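Uncharacterized protein YycE (Bacillus subtilis, PDB 1TWU) is of unknown function but belongs to the vicinal oxygen chelate superfamily and is putatively related to glyoxalase and fosfomycin resistance proteins. Local coordinates at residues R27-G32 with L61-Y66. Sequence-based numbering, arbitrary orientation.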
loop_
_atom_site.group_PDB
_atom_site.type_symbol
_atom_site.label_atom_id
_atom_site.label_comp_id
_atom_site.label_asym_id
_atom_site.label_seq_id
_atom_site.Cartn_x
_atom_site.Cartn_y
_atom_site.Cartn_z
ATOM N N ARG A 27 -0.842 -1.385 -18.364
ATOM C CA ARG A 27 0.346 -1.776 -19.113
ATOM C C ARG A 27 1.535 -2.008 -18.179
ATOM O O ARG A 27 2.277 -2.975 -18.336
ATOM C CB ARG A 27 0.715 -0.711 -20.145
ATOM C CG ARG A 27 2.024 -1.015 -20.868
ATOM C CD ARG A 27 2.259 -0.051 -22.010
ATOM N NE ARG A 27 3.417 -0.398 -22.834
ATOM C CZ ARG A 27 4.665 -0.013 -22.592
ATOM N NH1 ARG A 27 4.946 0.740 -21.539
ATOM N NH2 ARG A 27 5.635 -0.363 -23.425
ATOM N N PHE A 28 1.710 -1.120 -17.206
ATOM C CA PHE A 28 2.816 -1.238 -16.261
ATOM C C PHE A 28 2.676 -2.459 -15.357
ATOM O O PHE A 28 3.600 -3.275 -15.246
ATOM C CB PHE A 28 2.899 0.014 -15.378
ATOM C CG PHE A 28 3.993 -0.043 -14.333
ATOM C CD1 PHE A 28 5.312 0.277 -14.658
ATOM C CD2 PHE A 28 3.708 -0.434 -13.026
ATOM C CE1 PHE A 28 6.329 0.209 -13.695
ATOM C CE2 PHE A 28 4.713 -0.507 -12.061
ATOM C CZ PHE A 28 6.028 -0.184 -12.397
ATOM N N TYR A 29 1.519 -2.579 -14.710
ATOM C CA TYR A 29 1.270 -3.673 -13.772
ATOM C C TYR A 29 0.977 -5.037 -14.364
ATOM O O TYR A 29 1.449 -6.052 -13.848
ATOM C CB TYR A 29 0.151 -3.278 -12.801
ATOM C CG TYR A 29 0.614 -2.231 -11.831
ATOM C CD1 TYR A 29 1.390 -2.575 -10.728
ATOM C CD2 TYR A 29 0.368 -0.876 -12.069
ATOM C CE1 TYR A 29 1.922 -1.588 -9.881
ATOM C CE2 TYR A 29 0.894 0.122 -11.233
ATOM C CZ TYR A 29 1.671 -0.240 -10.144
ATOM O OH TYR A 29 2.210 0.732 -9.338
ATOM N N GLU A 30 0.209 -5.075 -15.442
ATOM C CA GLU A 30 -0.117 -6.353 -16.032
ATOM C C GLU A 30 0.923 -6.775 -17.060
ATOM O O GLU A 30 1.424 -7.897 -17.017
ATOM C CB GLU A 30 -1.505 -6.302 -16.659
ATOM C CG GLU A 30 -2.279 -7.575 -16.445
ATOM C CD GLU A 30 -3.654 -7.538 -17.071
ATOM O OE1 GLU A 30 -4.329 -6.485 -16.982
ATOM O OE2 GLU A 30 -4.065 -8.573 -17.637
ATOM N N GLU A 31 1.254 -5.877 -17.980
ATOM C CA GLU A 31 2.250 -6.190 -18.995
ATOM C C GLU A 31 3.666 -6.082 -18.446
ATOM O O GLU A 31 4.541 -6.862 -18.813
ATOM C CB GLU A 31 2.131 -5.250 -20.187
ATOM C CG GLU A 31 0.818 -5.308 -20.925
ATOM C CD GLU A 31 0.905 -4.609 -22.276
ATOM O OE1 GLU A 31 -0.137 -4.095 -22.753
ATOM O OE2 GLU A 31 2.016 -4.583 -22.867
ATOM N N GLY A 32 3.891 -5.111 -17.572
ATOM C CA GLY A 32 5.214 -4.923 -17.018
ATOM C C GLY A 32 5.567 -5.888 -15.913
ATOM O O GLY A 32 6.460 -6.720 -16.072
ATOM N N LEU A 61 -3.819 -5.066 -5.237
ATOM C CA LEU A 61 -3.869 -3.646 -5.543
ATOM C C LEU A 61 -5.136 -3.379 -6.336
ATOM O O LEU A 61 -5.637 -4.266 -7.029
ATOM C CB LEU A 61 -2.675 -3.242 -6.417
ATOM C CG LEU A 61 -1.237 -3.440 -5.935
ATOM C CD1 LEU A 61 -0.260 -3.002 -7.027
ATOM C CD2 LEU A 61 -1.015 -2.629 -4.669
ATOM N N GLU A 62 -5.666 -2.167 -6.213
ATOM C CA GLU A 62 -6.822 -1.759 -6.999
ATOM C C GLU A 62 -6.551 -0.354 -7.523
ATOM O O GLU A 62 -6.048 0.505 -6.802
ATOM C CB GLU A 62 -8.120 -1.731 -6.190
ATOM C CG GLU A 62 -9.260 -1.148 -7.026
ATOM C CD GLU A 62 -10.538 -0.891 -6.252
ATOM O OE1 GLU A 62 -10.458 -0.530 -5.058
ATOM O OE2 GLU A 62 -11.627 -1.028 -6.852
ATOM N N PHE A 63 -6.861 -0.126 -8.790
ATOM C CA PHE A 63 -6.678 1.193 -9.388
ATOM C C PHE A 63 -8.023 1.613 -9.955
ATOM O O PHE A 63 -8.690 0.836 -10.650
ATOM C CB PHE A 63 -5.614 1.150 -10.489
ATOM C CG PHE A 63 -4.210 1.006 -9.963
ATOM C CD1 PHE A 63 -3.483 2.129 -9.567
ATOM C CD2 PHE A 63 -3.628 -0.254 -9.832
ATOM C CE1 PHE A 63 -2.196 2.000 -9.049
ATOM C CE2 PHE A 63 -2.338 -0.398 -9.314
ATOM C CZ PHE A 63 -1.619 0.731 -8.921
ATOM N N THR A 64 -8.425 2.837 -9.635
ATOM C CA THR A 64 -9.699 3.365 -10.094
ATOM C C THR A 64 -9.564 4.709 -10.809
ATOM O O THR A 64 -8.679 5.510 -10.504
ATOM C CB THR A 64 -10.681 3.520 -8.909
ATOM O OG1 THR A 64 -10.095 4.354 -7.896
ATOM C CG2 THR A 64 -11.003 2.157 -8.312
ATOM N N GLN A 65 -10.457 4.934 -11.768
ATOM C CA GLN A 65 -10.492 6.166 -12.543
ATOM C C GLN A 65 -11.937 6.641 -12.631
ATOM O O GLN A 65 -12.831 5.863 -12.959
ATOM C CB GLN A 65 -9.935 5.908 -13.943
ATOM C CG GLN A 65 -9.943 7.113 -14.860
ATOM C CD GLN A 65 -9.223 6.843 -16.163
ATOM O OE1 GLN A 65 -9.412 7.552 -17.149
ATOM N NE2 GLN A 65 -8.385 5.822 -16.173
ATOM N N TYR A 66 -12.168 7.915 -12.331
ATOM C CA TYR A 66 -13.518 8.463 -12.386
ATOM C C TYR A 66 -13.861 9.010 -13.772
ATOM O O TYR A 66 -13.038 9.662 -14.411
ATOM C CB TYR A 66 -13.683 9.558 -11.339
ATOM C CG TYR A 66 -15.108 10.034 -11.207
ATOM C CD1 TYR A 66 -16.132 9.150 -10.865
ATOM C CD2 TYR A 66 -15.441 11.365 -11.450
ATOM C CE1 TYR A 66 -17.455 9.579 -10.773
ATOM C CE2 TYR A 66 -16.758 11.807 -11.362
ATOM C CZ TYR A 66 -17.762 10.912 -11.027
ATOM O OH TYR A 66 -19.068 11.355 -10.965
#
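A chi1 of -71° in Y29 and -73° in F63 turns CG away from the carbonyl carbon in both residues, so that the side chain of Y29 leaves helix 22-32 and that of F63 rises from strand 59-66; the two side chains cross at about a right angle, and the rings meet obliquely. The outer part of the F63 ring does the touching: its CZ lies 3.5 Å from Y29 CE2, and its CE2 sits over one face of the tyrosine, displaced from its centre. Centroids are 4.8 Å apart and the planes tilted by 33°, an oblique pairing of the rings. The edge of the F28 ring, through CD2, points at the centre of the opposite face, so an aromatic side chain reaches each face of the phenol. L61, two residues before F63 and on the same side of the strand, adds one methyl, CD1, 3.9 Å from Y29 CE1. L22 and I25 of the same helix also pack on F63, joining the helix to one face of the four-stranded sheet in the N-terminal beta-alpha-beta-beta-beta module of this VOC-type fold. The hydroxyl of Y29 is hydrogen-bonded to D122, beyond strand 117-121 of the second module. Y29 thus pairs an apolar ring, held by dispersion and hydrophobic burial, with a polar end whose bond to D122 should restrain the ring's position and ties the two halves of the chain together.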